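Local coordinates for Iron(3+)-hydroxamate-binding protein FhuD (PDB 3G9Q) that binds iron(III)-hydroxamate siderophores such as ferrichrome and hands them to the membrane permease of the FhuCBGD ABC transporter, at residues A[138-143]-A[266-270]. Residues are numbered along the deposited sequence; the frame is centred on the assembly and turned at random.
Sequences KIKKAV and TESLT
Ile139 lies over the methyl groups of two threonines: its CD1 is 3.3 Å from Thr266 CG2 and 3.6 Å from Thr270 CG2, while its CG2 meets Leu269 CD1 at 3.7 Å. Its CA-to-CB bond points sideways, but chi1 and chi2, both m, place CD1 against the other helix; the beta-branch gives isoleucine two arms, so CG2 meets Leu269 while CD1 reaches the two threonines. The segments lie on two helices, with axes 9.7 Å apart at closest approach and N-to-C directions only 26° apart. The backbones come nearest at Ala142 and Thr270, 6.2 Å between CA atoms; here the small alanine suits the close approach, its CB 4.0 Å from Thr270 CG2 and 3.9 Å from Leu269 O. Helix 118-143 is the long helix that spans the two lobes in this family of siderophore-binding proteins, and its C-terminal end packs here on helix 255-270 of the C-terminal lobe. Leu269 and Val143 continue the apolar layer inward, with Val143 CG1 4.4 Å from Leu269 CB; both are buried hydrocarbon side chains, suited to packing against Leu178 and Tyr210, the latter on strand 210-215. Thr270, with chi1 p, turns OG1 back to Thr266 O in a 2.8 Å hydrogen bond, satisfying its hydroxyl within its own segment and presenting CG2 to the neighbour. Thr266 OG1 likewise bonds to Leu262 O. At the exposed margin, Lys138 lays its aliphatic chain along the threonines, CD 3.4 Å from Thr270 CG2, with NZ 4.2 Å from Thr266 CG2; no hydrogen bond joins the two segments.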
loop_
_atom_site.group_PDB
_atom_site.type_symbol
_atom_site.label_atom_id
_atom_site.label_comp_id
_atom_site.label_asym_id
_atom_site.label_seq_id
_atom_site.Cartn_x
_atom_site.Cartn_y
_atom_site.Cartn_z
ATOM N N LYS A 138 -19.773 -3.309 -8.223
ATOM C CA LYS A 138 -20.316 -1.964 -8.040
ATOM C C LYS A 138 -19.635 -0.964 -8.976
ATOM O O LYS A 138 -20.284 -0.074 -9.521
ATOM C CB LYS A 138 -20.131 -1.531 -6.591
ATOM C CG LYS A 138 -21.073 -0.440 -6.152
ATOM C CD LYS A 138 -20.338 0.871 -6.015
ATOM C CE LYS A 138 -20.880 1.682 -4.837
ATOM N NZ LYS A 138 -20.582 1.035 -3.532
ATOM N N ILE A 139 -18.325 -1.140 -9.159
ATOM C CA ILE A 139 -17.514 -0.280 -10.016
ATOM C C ILE A 139 -17.766 -0.580 -11.501
ATOM O O ILE A 139 -18.077 0.332 -12.250
ATOM C CB ILE A 139 -15.973 -0.438 -9.710
ATOM C CG1 ILE A 139 -15.689 -0.329 -8.210
ATOM C CG2 ILE A 139 -15.168 0.662 -10.397
ATOM C CD1 ILE A 139 -16.160 0.962 -7.484
ATOM N N LYS A 140 -17.632 -1.837 -11.936
ATOM C CA LYS A 140 -17.854 -2.177 -13.357
ATOM C C LYS A 140 -19.194 -1.621 -13.844
ATOM O O LYS A 140 -19.363 -1.316 -15.021
ATOM C CB LYS A 140 -17.831 -3.702 -13.590
ATOM C CG LYS A 140 -16.489 -4.400 -13.283
ATOM C CD LYS A 140 -15.434 -4.226 -14.374
ATOM C CE LYS A 140 -15.525 -5.324 -15.428
ATOM N NZ LYS A 140 -16.858 -5.388 -16.088
ATOM N N LYS A 141 -20.143 -1.489 -12.925
ATOM C CA LYS A 141 -21.449 -0.964 -13.265
ATOM C C LYS A 141 -21.360 0.544 -13.530
ATOM O O LYS A 141 -21.948 1.050 -14.482
ATOM C CB LYS A 141 -22.416 -1.269 -12.124
ATOM C CG LYS A 141 -23.883 -1.073 -12.455
ATOM C CD LYS A 141 -24.749 -1.373 -11.237
ATOM C CE LYS A 141 -24.394 -0.451 -10.062
ATOM N NZ LYS A 141 -25.275 -0.651 -8.867
ATOM N N ALA A 142 -20.604 1.252 -12.698
ATOM C CA ALA A 142 -20.438 2.695 -12.834
ATOM C C ALA A 142 -19.430 3.158 -13.900
ATOM O O ALA A 142 -19.584 4.263 -14.420
ATOM C CB ALA A 142 -20.061 3.301 -11.483
ATOM N N VAL A 143 -18.416 2.348 -14.232
ATOM C CA VAL A 143 -17.409 2.760 -15.227
ATOM C C VAL A 143 -17.280 1.894 -16.470
ATOM O O VAL A 143 -16.637 2.294 -17.438
ATOM C CB VAL A 143 -16.001 2.832 -14.625
ATOM C CG1 VAL A 143 -16.021 3.627 -13.327
ATOM C CG2 VAL A 143 -15.458 1.432 -14.423
ATOM N N THR A 266 -13.009 2.932 -4.613
ATOM C CA THR A 266 -14.435 2.737 -4.851
ATOM C C THR A 266 -15.251 4.014 -4.709
ATOM O O THR A 266 -16.005 4.375 -5.616
ATOM C CB THR A 266 -14.994 1.673 -3.898
ATOM O OG1 THR A 266 -14.192 0.485 -3.989
ATOM C CG2 THR A 266 -16.437 1.348 -4.260
ATOM N N GLU A 267 -15.108 4.698 -3.576
ATOM C CA GLU A 267 -15.839 5.936 -3.369
ATOM C C GLU A 267 -15.579 6.918 -4.513
ATOM O O GLU A 267 -16.521 7.469 -5.076
ATOM C CB GLU A 267 -15.453 6.582 -2.033
ATOM C CG GLU A 267 -16.057 7.973 -1.827
ATOM C CD GLU A 267 -17.591 7.982 -1.830
ATOM O OE1 GLU A 267 -18.173 9.078 -1.988
ATOM O OE2 GLU A 267 -18.224 6.912 -1.666
ATOM N N SER A 268 -14.305 7.125 -4.856
ATOM C CA SER A 268 -13.918 8.047 -5.930
ATOM C C SER A 268 -14.598 7.711 -7.241
ATOM O O SER A 268 -15.150 8.588 -7.899
ATOM C CB SER A 268 -12.407 7.999 -6.174
ATOM O OG SER A 268 -11.656 8.196 -4.997
ATOM N N LEU A 269 -14.532 6.434 -7.620
ATOM C CA LEU A 269 -15.111 5.959 -8.870
ATOM C C LEU A 269 -16.620 5.816 -8.923
ATOM O O LEU A 269 -17.153 5.490 -9.976
ATOM C CB LEU A 269 -14.493 4.625 -9.271
ATOM C CG LEU A 269 -13.010 4.666 -9.609
ATOM C CD1 LEU A 269 -12.647 3.363 -10.306
ATOM C CD2 LEU A 269 -12.704 5.845 -10.525
ATOM N N THR A 270 -17.313 6.048 -7.810
ATOM C CA THR A 270 -18.767 5.925 -7.804
ATOM C C THR A 270 -19.537 7.113 -7.246
ATOM O O THR A 270 -20.761 7.057 -7.213
ATOM C CB THR A 270 -19.261 4.683 -7.003
ATOM O OG1 THR A 270 -18.799 4.771 -5.650
ATOM C CG2 THR A 270 -18.793 3.375 -7.642
#